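Local structure of coproheme decarboxylase (Thermus thermophilus, 1VDH) at residues 34-45 and 240-249. The protein catalyses the hydrogen peroxide-dependent decarboxylation of Fe-coproporphyrin III to heme b, the last step of coproporphyrin-dependent heme biosynthesis, and works as a homopentamer. Residues are numbered along the deposited sequence; the frame is centred on the assembly and turned at random.
Sequences LEAREDAWEELK and EEALRAFLGL
W41 is wedged against L243, R244, L247 and L249, its broad, flat indole bridging helical segments 34-45 and 240-246, whose axes run nearly antiparallel (156°), 12.1 Å apart. W41 CB starts 3.6 Å from L249 CD1. CG lies anti to the backbone N (chi1 174°), which swings the ring across. CE3 meets L247 CD1, CZ3 lies 3.9 Å from L243 CG, and CH2 comes edge-on to E240 O; leucines suit this apolar surround. R244 crosses the indole at about a right angle, its CA over one face, CB 3.6 Å from CZ2 and CD near NE1. Replacing W41 with an alanine is likely to open a gap between the helices, leaving L243, L247 and L249 without their shared partner. The contact packs the last helix against helix 34-56 of the chlorite dismutase family's dimeric alpha+beta barrel fold, away from the coproheme site. G248 ends helix 240-246 in a Schellman motif, its positive phi suited to glycine. That turn presents L247 O to R37 NH1 (2.8 Å), in the guanidinium plane: arginine's long chain brings a charged N-H to a helix-end carbonyl. W29 NE1 bonds the same oxygen. K45 NZ pairs with E42 in a salt bridge whose hydrogen bonds are weak.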
loop_
_atom_site.group_PDB
_atom_site.type_symbol
_atom_site.label_atom_id
_atom_site.label_comp_id
_atom_site.label_asym_id
_atom_site.label_seq_id
_atom_site.Cartn_x
_atom_site.Cartn_y
_atom_site.Cartn_z
ATOM N N LEU A 34 -9.709 37.523 0.404
ATOM C CA LEU A 34 -10.816 37.542 -0.549
ATOM C C LEU A 34 -10.374 37.882 -1.971
ATOM O O LEU A 34 -10.859 37.285 -2.933
ATOM C CB LEU A 34 -11.909 38.507 -0.080
ATOM C CG LEU A 34 -13.242 38.462 -0.833
ATOM C CD1 LEU A 34 -13.811 37.044 -0.829
ATOM C CD2 LEU A 34 -14.224 39.436 -0.192
ATOM N N GLU A 35 -9.430 38.810 -2.103
ATOM C CA GLU A 35 -8.941 39.195 -3.422
ATOM C C GLU A 35 -8.204 38.036 -4.090
ATOM O O GLU A 35 -8.355 37.815 -5.291
ATOM C CB GLU A 35 -8.029 40.421 -3.338
ATOM C CG GLU A 35 -7.564 40.921 -4.705
ATOM C CD GLU A 35 -6.764 42.213 -4.636
ATOM O OE1 GLU A 35 -7.061 43.135 -5.426
ATOM O OE2 GLU A 35 -5.833 42.305 -3.803
ATOM N N ALA A 36 -7.418 37.298 -3.306
ATOM C CA ALA A 36 -6.666 36.154 -3.822
ATOM C C ALA A 36 -7.631 35.096 -4.355
ATOM O O ALA A 36 -7.430 34.546 -5.437
ATOM C CB ALA A 36 -5.784 35.563 -2.727
ATOM N N ARG A 37 -8.690 34.834 -3.595
ATOM C CA ARG A 37 -9.694 33.856 -3.987
ATOM C C ARG A 37 -10.398 34.290 -5.270
ATOM O O ARG A 37 -10.538 33.496 -6.204
ATOM C CB ARG A 37 -10.703 33.648 -2.853
ATOM C CG ARG A 37 -10.082 33.067 -1.583
ATOM C CD ARG A 37 -11.057 33.075 -0.414
ATOM N NE ARG A 37 -12.255 32.292 -0.705
ATOM C CZ ARG A 37 -13.351 32.282 0.049
ATOM N NH1 ARG A 37 -14.388 31.541 -0.309
ATOM N NH2 ARG A 37 -13.410 33.005 1.164
ATOM N N GLU A 38 -10.801 35.561 -5.329
ATOM C CA GLU A 38 -11.479 36.098 -6.507
ATOM C C GLU A 38 -10.583 36.029 -7.740
ATOM O O GLU A 38 -11.038 35.661 -8.823
ATOM C CB GLU A 38 -11.923 37.549 -6.271
ATOM C CG GLU A 38 -12.963 37.731 -5.167
ATOM C CD GLU A 38 -14.277 37.011 -5.442
ATOM O OE1 GLU A 38 -14.642 36.831 -6.625
ATOM O OE2 GLU A 38 -14.958 36.636 -4.462
ATOM N N ASP A 39 -9.310 36.378 -7.567
ATOM C CA ASP A 39 -8.343 36.340 -8.663
ATOM C C ASP A 39 -8.168 34.911 -9.184
ATOM O O ASP A 39 -8.118 34.681 -10.395
ATOM C CB ASP A 39 -6.987 36.901 -8.211
ATOM C CG ASP A 39 -7.018 38.411 -7.970
ATOM O OD1 ASP A 39 -7.962 39.085 -8.436
ATOM O OD2 ASP A 39 -6.089 38.926 -7.312
ATOM N N ALA A 40 -8.079 33.955 -8.262
ATOM C CA ALA A 40 -7.924 32.551 -8.637
ATOM C C ALA A 40 -9.173 32.088 -9.374
ATOM O O ALA A 40 -9.088 31.372 -10.370
ATOM C CB ALA A 40 -7.690 31.698 -7.399
ATOM N N TRP A 41 -10.330 32.528 -8.888
ATOM C CA TRP A 41 -11.614 32.187 -9.485
ATOM C C TRP A 41 -11.726 32.701 -10.918
ATOM O O TRP A 41 -12.123 31.961 -11.820
ATOM C CB TRP A 41 -12.752 32.758 -8.632
ATOM C CG TRP A 41 -14.118 32.581 -9.225
ATOM C CD1 TRP A 41 -15.040 33.560 -9.463
ATOM C CD2 TRP A 41 -14.716 31.351 -9.653
ATOM N NE1 TRP A 41 -16.177 33.015 -10.012
ATOM C CE2 TRP A 41 -16.005 31.661 -10.140
ATOM C CE3 TRP A 41 -14.288 30.016 -9.674
ATOM C CZ2 TRP A 41 -16.872 30.686 -10.643
ATOM C CZ3 TRP A 41 -15.150 29.046 -10.177
ATOM C CH2 TRP A 41 -16.429 29.388 -10.653
ATOM N N GLU A 42 -11.376 33.971 -11.125
ATOM C CA GLU A 42 -11.443 34.574 -12.454
ATOM C C GLU A 42 -10.552 33.836 -13.443
ATOM O O GLU A 42 -10.957 33.570 -14.575
ATOM C CB GLU A 42 -11.063 36.059 -12.401
ATOM C CG GLU A 42 -12.071 36.940 -11.665
ATOM C CD GLU A 42 -13.466 36.894 -12.275
ATOM O OE1 GLU A 42 -14.451 36.920 -11.507
ATOM O OE2 GLU A 42 -13.583 36.832 -13.519
ATOM N N GLU A 43 -9.343 33.501 -13.008
ATOM C CA GLU A 43 -8.408 32.775 -13.858
ATOM C C GLU A 43 -8.934 31.372 -14.173
ATOM O O GLU A 43 -8.770 30.882 -15.287
ATOM C CB GLU A 43 -7.043 32.672 -13.181
ATOM C CG GLU A 43 -5.997 31.954 -14.024
ATOM C CD GLU A 43 -4.701 31.718 -13.275
ATOM O OE1 GLU A 43 -3.625 31.889 -13.883
ATOM O OE2 GLU A 43 -4.755 31.356 -12.081
ATOM N N LEU A 44 -9.551 30.723 -13.186
ATOM C CA LEU A 44 -10.099 29.378 -13.391
ATOM C C LEU A 44 -11.215 29.409 -14.432
ATOM O O LEU A 44 -11.273 28.547 -15.311
ATOM C CB LEU A 44 -10.617 28.791 -12.074
ATOM C CG LEU A 44 -11.169 27.360 -12.145
ATOM C CD1 LEU A 44 -10.089 26.400 -12.647
ATOM C CD2 LEU A 44 -11.666 26.937 -10.776
ATOM N N LYS A 45 -12.082 30.417 -14.348
ATOM C CA LYS A 45 -13.178 30.563 -15.305
ATOM C C LYS A 45 -12.630 30.705 -16.719
ATOM O O LYS A 45 -13.185 30.148 -17.664
ATOM C CB LYS A 45 -14.054 31.775 -14.967
ATOM C CG LYS A 45 -14.988 31.562 -13.786
ATOM C CD LYS A 45 -16.056 32.649 -13.714
ATOM C CE LYS A 45 -15.450 34.027 -13.500
ATOM N NZ LYS A 45 -16.500 35.083 -13.389
ATOM N N GLU A 240 -21.102 26.333 -13.604
ATOM C CA GLU A 240 -20.323 27.461 -13.103
ATOM C C GLU A 240 -20.772 27.983 -11.735
ATOM O O GLU A 240 -19.947 28.169 -10.837
ATOM C CB GLU A 240 -20.289 28.598 -14.123
ATOM C CG GLU A 240 -19.228 29.642 -13.805
ATOM C CD GLU A 240 -19.213 30.790 -14.794
ATOM O OE1 GLU A 240 -19.075 30.534 -16.008
ATOM O OE2 GLU A 240 -19.345 31.948 -14.354
ATOM N N GLU A 241 -22.075 28.196 -11.568
ATOM C CA GLU A 241 -22.607 28.689 -10.298
ATOM C C GLU A 241 -22.405 27.701 -9.155
ATOM O O GLU A 241 -22.112 28.105 -8.032
ATOM C CB GLU A 241 -24.094 29.041 -10.426
ATOM C CG GLU A 241 -24.369 30.319 -11.210
ATOM C CD GLU A 241 -23.706 31.540 -10.592
ATOM O OE1 GLU A 241 -22.840 32.148 -11.259
ATOM O OE2 GLU A 241 -24.045 31.888 -9.439
ATOM N N ALA A 242 -22.579 26.410 -9.441
ATOM C CA ALA A 242 -22.402 25.371 -8.431
ATOM C C ALA A 242 -20.952 25.338 -7.943
ATOM O O ALA A 242 -20.704 25.243 -6.741
ATOM C CB ALA A 242 -22.811 24.004 -8.989
ATOM N N LEU A 243 -20.000 25.423 -8.871
ATOM C CA LEU A 243 -18.580 25.419 -8.505
ATOM C C LEU A 243 -18.262 26.662 -7.681
ATOM O O LEU A 243 -17.530 26.595 -6.688
ATOM C CB LEU A 243 -17.688 25.364 -9.751
ATOM C CG LEU A 243 -16.171 25.371 -9.514
ATOM C CD1 LEU A 243 -15.775 24.247 -8.553
ATOM C CD2 LEU A 243 -15.437 25.227 -10.843
ATOM N N ARG A 244 -18.833 27.793 -8.089
ATOM C CA ARG A 244 -18.629 29.047 -7.373
ATOM C C ARG A 244 -19.131 28.929 -5.936
ATOM O O ARG A 244 -18.430 29.307 -4.999
ATOM C CB ARG A 244 -19.339 30.206 -8.087
ATOM C CG ARG A 244 -19.306 31.503 -7.290
ATOM C CD ARG A 244 -19.283 32.754 -8.157
ATOM N NE ARG A 244 -20.563 33.045 -8.789
ATOM C CZ ARG A 244 -21.093 34.263 -8.884
ATOM N NH1 ARG A 244 -20.462 35.317 -8.378
ATOM N NH2 ARG A 244 -22.246 34.432 -9.512
ATOM N N ALA A 245 -20.333 28.377 -5.772
ATOM C CA ALA A 245 -20.942 28.195 -4.453
ATOM C C ALA A 245 -20.114 27.260 -3.572
ATOM O O ALA A 245 -19.942 27.508 -2.379
ATOM C CB ALA A 245 -22.367 27.658 -4.596
ATOM N N PHE A 246 -19.622 26.180 -4.172
ATOM C CA PHE A 246 -18.796 25.198 -3.475
ATOM C C PHE A 246 -17.532 25.861 -2.908
ATOM O O PHE A 246 -17.097 25.553 -1.795
ATOM C CB PHE A 246 -18.410 24.070 -4.442
ATOM C CG PHE A 246 -17.409 23.100 -3.877
ATOM C CD1 PHE A 246 -17.772 22.217 -2.867
ATOM C CD2 PHE A 246 -16.101 23.077 -4.352
ATOM C CE1 PHE A 246 -16.841 21.319 -2.335
ATOM C CE2 PHE A 246 -15.168 22.186 -3.828
ATOM C CZ PHE A 246 -15.539 21.305 -2.817
ATOM N N LEU A 247 -16.963 26.787 -3.677
ATOM C CA LEU A 247 -15.756 27.499 -3.267
ATOM C C LEU A 247 -16.052 28.682 -2.344
ATOM O O LEU A 247 -15.146 29.426 -1.962
ATOM C CB LEU A 247 -14.971 27.951 -4.501
ATOM C CG LEU A 247 -14.543 26.794 -5.414
ATOM C CD1 LEU A 247 -13.868 27.319 -6.679
ATOM C CD2 LEU A 247 -13.616 25.849 -4.652
ATOM N N GLY A 248 -17.324 28.840 -1.984
ATOM C CA GLY A 248 -17.727 29.915 -1.094
ATOM C C GLY A 248 -17.688 31.304 -1.706
ATOM O O GLY A 248 -17.515 32.295 -0.996
ATOM N N LEU A 249 -17.840 31.378 -3.023
ATOM C CA LEU A 249 -17.826 32.663 -3.713
ATOM C C LEU A 249 -19.193 32.990 -4.322
ATOM O O LEU A 249 -19.312 34.055 -4.962
ATOM C CB LEU A 249 -16.733 32.671 -4.782
ATOM C CG LEU A 249 -15.309 32.468 -4.252
ATOM C CD1 LEU A 249 -14.330 32.373 -5.398
ATOM C CD2 LEU A 249 -14.930 33.603 -3.319
ATOM O OXT LEU A 249 -20.132 32.178 -4.152
#